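Local coordinates for hypothetical peroxiredoxin protein (Sinorhizobium meliloti, PDB 3UMA) that probably reduces hydrogen peroxide and organic hydroperoxides to water and alcohols with glutathione, as a thiol peroxidase of the Prx5 subfamily of peroxiredoxins, at residues K38-D43 and N101-M106; E51-G56 and V92-V97; N75-Y80 and I119-D124; T69-L74 and G170-S175. All blocks are in the same frame, centred on the assembly; numbering follows the deposited sequence.

Contact 1: K38-D43 and N101-M106; sequences KEKTAD and NDLHVM
Leu103, in the first turn of helix 103-113, sets its two methyl groups against the aliphatic parts of Lys38 and Lys40. The apolar contacts divide between the branches. CD2 of Leu103 meets CB of Lys38 at 3.8 Å and also touches its CD. CD1 of Leu103 lies 4.0 Å from CG of Lys40, and the two side chains cross at about a right angle. A chi1 of 84° turns the branch point of Leu103 toward the strand, and chi2 of 82° then splits the methyls between the lysines.

The polar contact is slight. NZ of Lys40 comes to the edge of the His104 ring, in its plane, and makes a weak hydrogen bond of 3.3 Å to ND1. CD1 of Leu103 lies over one face of the same ring. Cut back to an alanine, Lys40 would probably leave His104 ND1 without this donor and CD1 of Leu103 without its aliphatic neighbour.

The helix start is held by capping. Asp102 is the N-cap, and its OD1 accepts from Val105 N at 3.0 Å, with the N-H coming from above the carboxylate plane. Glu39 points away from the helix and bonds to Phe121 N and His120 ND1. The arrangement is a surface contact in which the hairpin of strands 36-41 and 44-49 meets the N-terminal turn of a helix of the thioredoxin-like peroxiredoxin fold.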
loop_
_atom_site.group_PDB
_atom_site.type_symbol
_atom_site.label_atom_id
_atom_site.label_comp_id
_atom_site.label_asym_id
_atom_site.label_seq_id
_atom_site.Cartn_x
_atom_site.Cartn_y
_atom_site.Cartn_z
ATOM N N LYS A 38 7.302 -7.321 6.658
ATOM C CA LYS A 38 8.698 -7.518 6.346
ATOM C C LYS A 38 9.052 -6.723 5.105
ATOM O O LYS A 38 8.216 -6.520 4.214
ATOM C CB LYS A 38 9.010 -9.003 6.181
ATOM C CG LYS A 38 8.638 -9.834 7.416
ATOM C CD LYS A 38 9.756 -10.760 7.847
ATOM C CE LYS A 38 9.401 -11.478 9.138
ATOM N NZ LYS A 38 10.634 -11.896 9.863
ATOM N N GLU A 39 10.288 -6.261 5.056
ATOM C CA GLU A 39 10.735 -5.392 4.000
ATOM C C GLU A 39 12.233 -5.562 3.784
ATOM O O GLU A 39 13.010 -5.529 4.735
ATOM C CB GLU A 39 10.407 -3.922 4.329
ATOM C CG GLU A 39 11.060 -2.931 3.363
ATOM C CD GLU A 39 10.619 -1.489 3.541
ATOM O OE1 GLU A 39 10.116 -1.117 4.629
ATOM O OE2 GLU A 39 10.796 -0.716 2.575
ATOM N N LYS A 40 12.617 -5.751 2.526
ATOM C CA LYS A 40 14.009 -5.765 2.109
ATOM C C LYS A 40 14.465 -4.340 1.874
ATOM O O LYS A 40 13.987 -3.673 0.962
ATOM C CB LYS A 40 14.179 -6.572 0.815
ATOM C CG LYS A 40 15.067 -7.798 0.933
ATOM C CD LYS A 40 14.998 -8.654 -0.330
ATOM C CE LYS A 40 16.254 -9.515 -0.504
ATOM N NZ LYS A 40 16.001 -10.824 -1.210
ATOM N N THR A 41 15.371 -3.863 2.713
ATOM C CA THR A 41 16.012 -2.579 2.471
ATOM C C THR A 41 17.458 -2.808 2.020
ATOM O O THR A 41 18.024 -3.894 2.234
ATOM C CB THR A 41 15.937 -1.645 3.708
ATOM O OG1 THR A 41 16.441 -0.349 3.359
ATOM C CG2 THR A 41 16.735 -2.202 4.882
ATOM N N ALA A 42 18.048 -1.797 1.380
ATOM C CA ALA A 42 19.451 -1.867 0.954
ATOM C C ALA A 42 20.403 -2.220 2.112
ATOM O O ALA A 42 21.454 -2.825 1.895
ATOM C CB ALA A 42 19.879 -0.555 0.265
ATOM N N ASP A 43 20.019 -1.849 3.334
ATOM C CA ASP A 43 20.765 -2.224 4.540
ATOM C C ASP A 43 20.526 -3.673 4.999
ATOM O O ASP A 43 21.267 -4.182 5.854
ATOM C CB ASP A 43 20.464 -1.240 5.671
ATOM N N ASN A 101 2.413 -10.247 -1.342
ATOM C CA ASN A 101 3.532 -10.930 -2.007
ATOM C C ASN A 101 4.571 -11.246 -0.927
ATOM O O ASN A 101 4.628 -10.553 0.104
ATOM C CB ASN A 101 4.238 -10.015 -3.030
ATOM C CG ASN A 101 3.511 -9.940 -4.394
ATOM O OD1 ASN A 101 3.499 -10.903 -5.170
ATOM N ND2 ASN A 101 2.917 -8.795 -4.678
ATOM N N ASP A 102 5.416 -12.239 -1.179
ATOM C CA ASP A 102 6.501 -12.571 -0.255
ATOM C C ASP A 102 7.560 -11.460 -0.268
ATOM O O ASP A 102 7.582 -10.602 -1.160
ATOM C CB ASP A 102 7.106 -13.947 -0.609
ATOM C CG ASP A 102 7.816 -13.955 -1.953
ATOM O OD1 ASP A 102 8.938 -13.434 -2.013
ATOM O OD2 ASP A 102 7.263 -14.497 -2.964
ATOM N N LEU A 103 8.471 -11.488 0.693
ATOM C CA LEU A 103 9.402 -10.370 0.840
ATOM C C LEU A 103 10.464 -10.314 -0.251
ATOM O O LEU A 103 10.936 -9.236 -0.609
ATOM C CB LEU A 103 10.003 -10.341 2.262
ATOM C CG LEU A 103 11.205 -11.186 2.673
ATOM C CD1 LEU A 103 12.493 -10.521 2.246
ATOM C CD2 LEU A 103 11.213 -11.376 4.198
ATOM N N HIS A 104 10.819 -11.459 -0.829
ATOM C CA HIS A 104 11.825 -11.443 -1.891
ATOM C C HIS A 104 11.287 -10.830 -3.187
ATOM O O HIS A 104 11.983 -10.122 -3.895
ATOM C CB HIS A 104 12.375 -12.845 -2.156
ATOM C CG HIS A 104 12.836 -13.546 -0.919
ATOM N ND1 HIS A 104 14.053 -13.279 -0.326
ATOM C CD2 HIS A 104 12.238 -14.490 -0.152
ATOM C CE1 HIS A 104 14.188 -14.035 0.751
ATOM N NE2 HIS A 104 13.103 -14.782 0.878
ATOM N N VAL A 105 10.041 -11.128 -3.499
ATOM C CA VAL A 105 9.412 -10.502 -4.657
ATOM C C VAL A 105 9.266 -8.995 -4.410
ATOM O O VAL A 105 9.579 -8.197 -5.286
ATOM C CB VAL A 105 8.081 -11.229 -5.014
ATOM C CG1 VAL A 105 7.242 -10.422 -5.992
ATOM C CG2 VAL A 105 8.420 -12.626 -5.613
HETATM N N MSE A 106 8.818 -8.611 -3.208
HETATM C CA MSE A 106 8.717 -7.185 -2.863
HETATM C C MSE A 106 10.046 -6.474 -3.044
HETATM O O MSE A 106 10.099 -5.434 -3.700
HETATM C CB MSE A 106 8.179 -6.961 -1.437
HETATM C CG MSE A 106 6.702 -7.207 -1.313
HETATM SE SE MSE A 106 5.663 -6.230 -2.689
HETATM C CE MSE A 106 5.439 -4.445 -1.901
#

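Contact 2: E51-G56 and V92-V97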
loop_
_atom_site.group_PDB
_atom_site.type_symbol
_atom_site.label_atom_id
_atom_site.label_comp_id
_atom_site.label_asym_id
_atom_site.label_seq_id
_atom_site.Cartn_x
_atom_site.Cartn_y
_atom_site.Cartn_z
ATOM N N GLU A 51 3.026 0.641 14.279
ATOM C CA GLU A 51 3.410 1.690 15.231
ATOM C C GLU A 51 4.559 2.522 14.692
ATOM O O GLU A 51 4.451 3.745 14.587
ATOM C CB GLU A 51 3.773 1.093 16.592
ATOM C CG GLU A 51 4.157 2.134 17.634
ATOM C CD GLU A 51 4.396 1.499 18.988
ATOM O OE1 GLU A 51 5.574 1.190 19.283
ATOM O OE2 GLU A 51 3.403 1.266 19.722
ATOM N N LEU A 52 5.650 1.853 14.330
ATOM C CA LEU A 52 6.821 2.505 13.753
ATOM C C LEU A 52 6.505 3.277 12.474
ATOM O O LEU A 52 7.076 4.339 12.218
ATOM C CB LEU A 52 7.928 1.475 13.464
ATOM C CG LEU A 52 9.085 1.990 12.586
ATOM C CD1 LEU A 52 9.954 3.041 13.317
ATOM C CD2 LEU A 52 9.961 0.858 12.005
ATOM N N LEU A 53 5.622 2.717 11.657
ATOM C CA LEU A 53 5.302 3.325 10.378
ATOM C C LEU A 53 4.424 4.554 10.544
ATOM O O LEU A 53 4.695 5.587 9.958
ATOM C CB LEU A 53 4.635 2.315 9.433
ATOM C CG LEU A 53 4.469 2.822 7.996
ATOM C CD1 LEU A 53 5.811 3.292 7.402
ATOM C CD2 LEU A 53 3.833 1.739 7.125
ATOM N N PHE A 54 3.391 4.438 11.360
ATOM C CA PHE A 54 2.325 5.437 11.378
ATOM C C PHE A 54 2.307 6.433 12.557
ATOM O O PHE A 54 1.799 7.545 12.419
ATOM C CB PHE A 54 0.966 4.732 11.282
ATOM C CG PHE A 54 0.772 3.979 10.005
ATOM C CD1 PHE A 54 0.517 4.661 8.812
ATOM C CD2 PHE A 54 0.845 2.588 9.979
ATOM C CE1 PHE A 54 0.330 3.966 7.620
ATOM C CE2 PHE A 54 0.662 1.885 8.772
ATOM C CZ PHE A 54 0.413 2.578 7.602
ATOM N N LYS A 55 2.841 6.042 13.711
ATOM C CA LYS A 55 2.603 6.833 14.918
ATOM C C LYS A 55 3.345 8.150 14.912
ATOM O O LYS A 55 4.536 8.203 14.630
ATOM C CB LYS A 55 2.879 6.038 16.196
ATOM C CG LYS A 55 1.840 4.942 16.523
ATOM C CD LYS A 55 0.396 5.308 16.171
ATOM C CE LYS A 55 -0.545 5.076 17.358
ATOM N NZ LYS A 55 -1.981 4.919 16.942
ATOM N N GLY A 56 2.605 9.218 15.196
ATOM C CA GLY A 56 3.157 10.565 15.217
ATOM C C GLY A 56 3.499 11.020 13.819
ATOM O O GLY A 56 4.294 11.946 13.650
ATOM N N VAL A 92 3.785 15.293 4.316
ATOM C CA VAL A 92 3.703 13.846 4.427
ATOM C C VAL A 92 5.082 13.377 4.815
ATOM O O VAL A 92 6.067 13.720 4.157
ATOM C CB VAL A 92 3.272 13.208 3.079
ATOM C CG1 VAL A 92 3.527 11.710 3.075
ATOM C CG2 VAL A 92 1.804 13.527 2.780
ATOM N N ASP A 93 5.159 12.579 5.871
ATOM C CA ASP A 93 6.456 12.093 6.342
ATOM C C ASP A 93 6.977 10.893 5.564
ATOM O O ASP A 93 8.195 10.770 5.369
ATOM C CB ASP A 93 6.382 11.747 7.826
ATOM C CG ASP A 93 5.912 12.912 8.658
ATOM O OD1 ASP A 93 6.533 13.983 8.547
ATOM O OD2 ASP A 93 4.921 12.766 9.398
ATOM N N ASP A 94 6.067 10.003 5.139
ATOM C CA ASP A 94 6.481 8.736 4.515
ATOM C C ASP A 94 5.488 8.225 3.465
ATOM O O ASP A 94 4.304 8.537 3.510
ATOM C CB ASP A 94 6.642 7.664 5.601
ATOM C CG ASP A 94 7.934 6.868 5.465
ATOM O OD1 ASP A 94 8.531 6.823 4.351
ATOM O OD2 ASP A 94 8.354 6.280 6.494
ATOM N N ILE A 95 5.985 7.424 2.524
ATOM C CA ILE A 95 5.111 6.743 1.574
ATOM C C ILE A 95 5.416 5.247 1.589
ATOM O O ILE A 95 6.592 4.845 1.580
ATOM C CB ILE A 95 5.255 7.301 0.143
ATOM C CG1 ILE A 95 5.094 8.827 0.130
ATOM C CG2 ILE A 95 4.223 6.628 -0.810
ATOM C CD1 ILE A 95 5.571 9.486 -1.171
ATOM N N ALA A 96 4.352 4.442 1.615
ATOM C CA ALA A 96 4.475 2.991 1.599
ATOM C C ALA A 96 3.527 2.360 0.600
ATOM O O ALA A 96 2.400 2.806 0.457
ATOM C CB ALA A 96 4.198 2.417 2.972
ATOM N N VAL A 97 4.008 1.326 -0.088
ATOM C CA VAL A 97 3.157 0.407 -0.834
ATOM C C VAL A 97 3.126 -0.931 -0.095
ATOM O O VAL A 97 4.142 -1.381 0.427
ATOM C CB VAL A 97 3.648 0.233 -2.315
ATOM C CG1 VAL A 97 5.087 -0.314 -2.385
ATOM C CG2 VAL A 97 2.660 -0.640 -3.148
#
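Leu53 turns CG anti to the backbone N (chi1 -171°), and chi2 of 55° then spreads its two methyls toward strand 94-99. Asp94 and Ala96, two residues apart on that strand, receive one methyl each. The contact lays the short helix 50-54 against a strand of the central mixed sheet of the thioredoxin-like fold. The touching parts run in nearly opposite directions, 154° apart.

The apolar part is small. CD2 of Leu53 packs on CB of Ala96 at 4.2 Å. Leu122 of the adjacent strand 120-123 also touches Leu53. The leucine thus bridges the neighbouring strands 94-99 and 120-123. At the branch point, CG of Leu53 lies 3.9 Å above the centre of the Phe54 ring, so one face of that ring is covered from within the same helix.

Asp94 meets Leu53 at about a right angle. Its OD2 is 4.0 Å from CD1 of Leu53, a van der Waals approach only. The same oxygen accepts a hydrogen bond from His120 NE2 and has a long, weak ion pair with Lys57. OD1 of Asp94 takes a weak bond from Ile95 N.

The helix ends at Phe54, and the chain then turns through Gly56, whose phi is positive. Asp93 OD2 bonds to Arg58 N. That same oxygen of Asp93 lies 4.4 Å from Gly56 O, which marks the outer edge of the contact.

Contact 3: N75-Y80 and I119-D124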
loop_
_atom_site.group_PDB
_atom_site.type_symbol
_atom_site.label_atom_id
_atom_site.label_comp_id
_atom_site.label_asym_id
_atom_site.label_seq_id
_atom_site.Cartn_x
_atom_site.Cartn_y
_atom_site.Cartn_z
ATOM N N ASN A 75 1.522 1.562 -13.909
ATOM C CA ASN A 75 0.592 2.642 -13.648
ATOM C C ASN A 75 0.625 3.108 -12.168
ATOM O O ASN A 75 1.042 4.221 -11.884
ATOM C CB ASN A 75 -0.804 2.119 -14.030
ATOM C CG ASN A 75 -1.826 3.206 -14.200
ATOM O OD1 ASN A 75 -1.976 4.083 -13.350
ATOM N ND2 ASN A 75 -2.568 3.141 -15.309
ATOM N N HIS A 76 0.192 2.247 -11.243
ATOM C CA HIS A 76 -0.078 2.641 -9.858
ATOM C C HIS A 76 1.225 3.075 -9.148
ATOM O O HIS A 76 1.346 4.217 -8.711
ATOM C CB HIS A 76 -0.822 1.505 -9.142
ATOM C CG HIS A 76 -1.533 1.902 -7.877
ATOM N ND1 HIS A 76 -1.838 3.206 -7.550
ATOM C CD2 HIS A 76 -2.037 1.141 -6.876
ATOM C CE1 HIS A 76 -2.483 3.234 -6.396
ATOM N NE2 HIS A 76 -2.626 1.991 -5.970
ATOM N N LEU A 77 2.213 2.189 -9.101
ATOM C CA LEU A 77 3.485 2.491 -8.444
ATOM C C LEU A 77 4.293 3.611 -9.104
ATOM O O LEU A 77 4.749 4.521 -8.408
ATOM C CB LEU A 77 4.346 1.226 -8.316
ATOM C CG LEU A 77 5.778 1.404 -7.793
ATOM C CD1 LEU A 77 5.743 1.869 -6.335
ATOM C CD2 LEU A 77 6.587 0.111 -7.949
ATOM N N PRO A 78 4.496 3.549 -10.443
ATOM C CA PRO A 78 5.246 4.648 -11.068
ATOM C C PRO A 78 4.653 6.010 -10.761
ATOM O O PRO A 78 5.405 6.965 -10.626
ATOM C CB PRO A 78 5.145 4.351 -12.570
ATOM C CG PRO A 78 4.968 2.887 -12.636
ATOM C CD PRO A 78 4.132 2.512 -11.427
ATOM N N GLY A 79 3.331 6.096 -10.625
ATOM C CA GLY A 79 2.670 7.357 -10.273
ATOM C C GLY A 79 3.157 7.903 -8.937
ATOM O O GLY A 79 3.449 9.095 -8.815
ATOM N N TYR A 80 3.223 7.043 -7.920
ATOM C CA TYR A 80 3.784 7.455 -6.633
ATOM C C TYR A 80 5.276 7.748 -6.686
ATOM O O TYR A 80 5.727 8.668 -6.010
ATOM C CB TYR A 80 3.436 6.478 -5.506
ATOM C CG TYR A 80 1.991 6.621 -5.098
ATOM C CD1 TYR A 80 1.609 7.564 -4.148
ATOM C CD2 TYR A 80 0.996 5.861 -5.708
ATOM C CE1 TYR A 80 0.289 7.728 -3.800
ATOM C CE2 TYR A 80 -0.311 6.014 -5.368
ATOM C CZ TYR A 80 -0.672 6.950 -4.409
ATOM O OH TYR A 80 -1.998 7.111 -4.068
ATOM N N ILE A 119 10.664 4.768 -1.064
ATOM C CA ILE A 119 9.328 4.449 -0.599
ATOM C C ILE A 119 9.419 3.097 0.102
ATOM O O ILE A 119 10.243 2.272 -0.279
ATOM C CB ILE A 119 8.374 4.457 -1.845
ATOM C CG1 ILE A 119 7.636 5.782 -1.932
ATOM C CG2 ILE A 119 7.399 3.285 -1.906
ATOM C CD1 ILE A 119 7.444 6.254 -3.333
ATOM N N HIS A 120 8.623 2.869 1.145
ATOM C CA HIS A 120 8.575 1.525 1.741
ATOM C C HIS A 120 7.899 0.508 0.791
ATOM O O HIS A 120 6.904 0.830 0.125
ATOM C CB HIS A 120 7.848 1.514 3.077
ATOM C CG HIS A 120 8.526 2.309 4.150
ATOM N ND1 HIS A 120 9.383 1.743 5.075
ATOM C CD2 HIS A 120 8.448 3.624 4.466
ATOM C CE1 HIS A 120 9.809 2.679 5.903
ATOM N NE2 HIS A 120 9.258 3.829 5.554
ATOM N N PHE A 121 8.465 -0.690 0.721
ATOM C CA PHE A 121 7.847 -1.821 0.031
ATOM C C PHE A 121 7.524 -2.877 1.076
ATOM O O PHE A 121 8.418 -3.599 1.530
ATOM C CB PHE A 121 8.779 -2.379 -1.062
ATOM C CG PHE A 121 8.831 -1.513 -2.304
ATOM C CD1 PHE A 121 8.203 -1.928 -3.485
ATOM C CD2 PHE A 121 9.501 -0.286 -2.287
ATOM C CE1 PHE A 121 8.244 -1.145 -4.639
ATOM C CE2 PHE A 121 9.522 0.532 -3.420
ATOM C CZ PHE A 121 8.881 0.094 -4.602
ATOM N N LEU A 122 6.252 -2.932 1.465
ATOM C CA LEU A 122 5.816 -3.751 2.569
ATOM C C LEU A 122 5.188 -5.042 2.068
ATOM O O LEU A 122 4.260 -5.021 1.250
ATOM C CB LEU A 122 4.790 -2.990 3.428
ATOM C CG LEU A 122 5.175 -1.607 3.969
ATOM C CD1 LEU A 122 4.002 -0.999 4.735
ATOM C CD2 LEU A 122 6.417 -1.723 4.869
ATOM N N SER A 123 5.678 -6.152 2.600
ATOM C CA SER A 123 5.165 -7.461 2.295
ATOM C C SER A 123 4.099 -7.840 3.320
ATOM O O SER A 123 4.375 -7.858 4.535
ATOM C CB SER A 123 6.324 -8.470 2.282
ATOM O OG SER A 123 5.858 -9.771 2.542
ATOM N N ASP A 124 2.879 -8.074 2.840
ATOM C CA ASP A 124 1.769 -8.618 3.639
ATOM C C ASP A 124 1.476 -10.042 3.127
ATOM O O ASP A 124 0.352 -10.362 2.676
ATOM C CB ASP A 124 0.532 -7.714 3.529
ATOM C CG ASP A 124 -0.566 -8.093 4.497
ATOM O OD1 ASP A 124 -0.260 -8.594 5.590
ATOM O OD2 ASP A 124 -1.762 -7.901 4.176
#
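Segment 75-80 of helix 70-82 comes nearest to segment 119-124 at Tyr80, where its CA is 8.7 Å from CA of Ile119; the helix is kinked at Pro78, whose N has no bond to the turn before.

Leu77 carries the side-chain contact with Phe121. Both leucine methyls approach the far end of the ring. CD2 lies 3.9 Å from CE1 of Phe121, at the ring edge and near its plane. CD1 lies 4.0 Å from CZ of Phe121 and approaches it from out of the plane. The two side chains cross at about a right angle. The leucine has CG anti to its own backbone N (chi1 173°), which extends the branch away from the helix and toward the phenylalanine.

Ile119 reaches the helix by another route. Its CD1 touches the backbone at Tyr80, 4.0 Å from the carbonyl O. The Tyr80 ring leads away from this strand. It stacks on Phe62, and its OH bonds to Ser175 O. ND1 of His76 lies in the plane of the Tyr80 ring, at its edge.

All four touching residues are buried. The side chain of Leu77 is about 6 Å from that of Cys72, the predicted peroxidatic cysteine. Around the contact, Trp109 and Ser113 of helix 103-113 touch Leu77, while Ala110 and Ser113 touch Phe121. Phe62 of strand 58-64 lies against Leu77, and Val97 and Ile95 of strand 94-99 lie against Phe121 and Ile119. Helix 70-82 thus lies beside helix 103-113, both packed on the same face of the sheet.

Contact 4: T69-L74 and G170-S175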
loop_
_atom_site.group_PDB
_atom_site.type_symbol
_atom_site.label_atom_id
_atom_site.label_comp_id
_atom_site.label_asym_id
_atom_site.label_seq_id
_atom_site.Cartn_x
_atom_site.Cartn_y
_atom_site.Cartn_z
ATOM N N THR A 69 2.640 -7.006 -11.561
ATOM C CA THR A 69 1.433 -7.068 -12.381
ATOM C C THR A 69 1.279 -5.721 -13.121
ATOM O O THR A 69 1.750 -4.700 -12.626
ATOM C CB THR A 69 0.173 -7.452 -11.574
ATOM O OG1 THR A 69 -0.199 -6.370 -10.717
ATOM C CG2 THR A 69 0.424 -8.708 -10.732
ATOM N N PRO A 70 0.662 -5.724 -14.324
ATOM C CA PRO A 70 0.688 -4.541 -15.206
ATOM C C PRO A 70 0.116 -3.231 -14.631
ATOM O O PRO A 70 0.782 -2.205 -14.712
ATOM C CB PRO A 70 -0.121 -5.007 -16.429
ATOM C CG PRO A 70 0.086 -6.531 -16.422
ATOM C CD PRO A 70 -0.045 -6.850 -14.968
ATOM N N THR A 71 -1.089 -3.249 -14.076
ATOM C CA THR A 71 -1.663 -2.012 -13.547
ATOM C C THR A 71 -0.815 -1.528 -12.367
ATOM O O THR A 71 -0.499 -0.338 -12.262
ATOM C CB THR A 71 -3.148 -2.173 -13.139
ATOM O OG1 THR A 71 -3.913 -2.547 -14.284
ATOM C CG2 THR A 71 -3.723 -0.838 -12.580
ATOM N N CYS A 72 -0.396 -2.462 -11.518
ATOM C CA CYS A 72 0.436 -2.115 -10.363
ATOM C C CYS A 72 1.803 -1.558 -10.780
ATOM O O CYS A 72 2.226 -0.549 -10.254
ATOM C CB CYS A 72 0.581 -3.315 -9.433
ATOM S SG CYS A 72 -0.977 -4.153 -9.061
ATOM N N SER A 73 2.471 -2.202 -11.740
ATOM C CA SER A 73 3.867 -1.837 -12.112
ATOM C C SER A 73 4.016 -0.741 -13.168
ATOM O O SER A 73 5.020 -0.032 -13.185
ATOM C CB SER A 73 4.642 -3.054 -12.630
ATOM O OG SER A 73 4.461 -4.161 -11.788
ATOM N N LEU A 74 3.056 -0.646 -14.081
ATOM C CA LEU A 74 3.150 0.320 -15.177
ATOM C C LEU A 74 2.450 1.623 -14.855
ATOM O O LEU A 74 2.743 2.657 -15.459
ATOM C CB LEU A 74 2.542 -0.249 -16.467
ATOM C CG LEU A 74 3.221 -1.469 -17.096
ATOM C CD1 LEU A 74 2.274 -2.092 -18.121
ATOM C CD2 LEU A 74 4.547 -1.061 -17.742
ATOM N N GLY A 170 -8.262 -3.251 -12.147
ATOM C CA GLY A 170 -7.648 -2.730 -13.369
ATOM C C GLY A 170 -7.732 -1.217 -13.488
ATOM O O GLY A 170 -7.270 -0.633 -14.476
ATOM N N GLN A 171 -8.333 -0.581 -12.491
ATOM C CA GLN A 171 -8.397 0.877 -12.431
ATOM C C GLN A 171 -7.492 1.373 -11.319
ATOM O O GLN A 171 -7.336 0.688 -10.289
ATOM C CB GLN A 171 -9.852 1.326 -12.224
ATOM C CG GLN A 171 -10.740 0.863 -13.415
ATOM C CD GLN A 171 -12.148 1.431 -13.424
ATOM O OE1 GLN A 171 -12.456 2.389 -12.715
ATOM N NE2 GLN A 171 -13.019 0.834 -14.253
ATOM N N ALA A 172 -6.900 2.551 -11.532
ATOM C CA ALA A 172 -5.947 3.141 -10.602
ATOM C C ALA A 172 -5.998 4.674 -10.593
ATOM O O ALA A 172 -4.975 5.336 -10.431
ATOM C CB ALA A 172 -4.528 2.650 -10.918
ATOM N N THR A 173 -7.185 5.249 -10.744
ATOM C CA THR A 173 -7.288 6.709 -10.785
ATOM C C THR A 173 -7.593 7.301 -9.411
ATOM O O THR A 173 -6.779 8.044 -8.871
ATOM C CB THR A 173 -8.289 7.188 -11.876
ATOM O OG1 THR A 173 -7.797 6.785 -13.162
ATOM C CG2 THR A 173 -8.448 8.685 -11.850
ATOM N N ALA A 174 -8.750 6.949 -8.855
ATOM C CA ALA A 174 -9.130 7.360 -7.499
ATOM C C ALA A 174 -8.016 7.076 -6.466
ATOM O O ALA A 174 -7.763 7.900 -5.576
ATOM C CB ALA A 174 -10.480 6.692 -7.083
ATOM N N SER A 175 -7.314 5.953 -6.632
ATOM C CA SER A 175 -6.229 5.560 -5.713
ATOM C C SER A 175 -4.834 5.976 -6.182
ATOM O O SER A 175 -3.844 5.678 -5.529
ATOM C CB SER A 175 -6.293 4.044 -5.438
ATOM O OG SER A 175 -5.928 3.299 -6.584
#
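Thr71 makes the contact with the 170-175 loop through both branches of its side chain. OG1 of Thr71 lies 3.8 Å from CA of Gly170, and CG2 of Thr71 lies 3.9 Å from CB of Ala172. CG2 also stands 4.0 Å from Gly170 O. These are van der Waals contacts, and no hydrogen bond crosses between the segments. With chi1 at -61°, the methyl is anti to the backbone N and OG1 lies beside that N, which gives the two branches different partners. A glycine in place of Thr71 would probably leave Ala172 CB without its methyl partner and open a gap beside Gly170.

The next shell is shared. Arg150 of strand 147-156 is touched by Thr71, Cys72, Ala172 and Ser175, so it lies between the loop and the helix start. Ala172 also touches Asn75, one turn further along helix 70-82. Ser175 bonds through its OG to Glu166 OE2.

Further out, the first turn of the helix is fixed by Thr69 O. It accepts Ser73 N at 2.7 Å and Ser73 OG at 2.9 Å, and the hydroxyl comes from above the carbonyl plane. Ser73 OG has a weak bond to Trp109 NE1 as well.

Cys72 turns its CB away from the loop. It is the predicted active-site residue that forms the sulfenic acid intermediate. Pro65, Thr69 and Cys72 are spaced as in the PxxxTxxC active-site motif of peroxiredoxins, with Cys72 in the first turn of helix 70-82.

In the fold
All four contacts fall within the Redoxin range and one thioredoxin-like fold. Along the chain, contact 2 is nested inside the loop closed by contact 1, and contact 3 inside that of contact 4; the other pairs cross. Contacts 2 and 3 reach neighbouring strands of the mixed sheet, 94-99 and 120-123, and their centres are about 13 Å apart. The centres of contacts 1 and 3 are about 12 Å apart, and the two follow each other through helix 103-113 and strand 120-123. Contacts 3 and 4 share helix 70-82. The centres of contacts 3 and 4 are about 11 Å apart. Contacts 2 and 4 lie on opposite sides of the chain's centre, with their own centres about 22 Å apart. The buried contact 3 thus links the predicted active-site helix to the sheet.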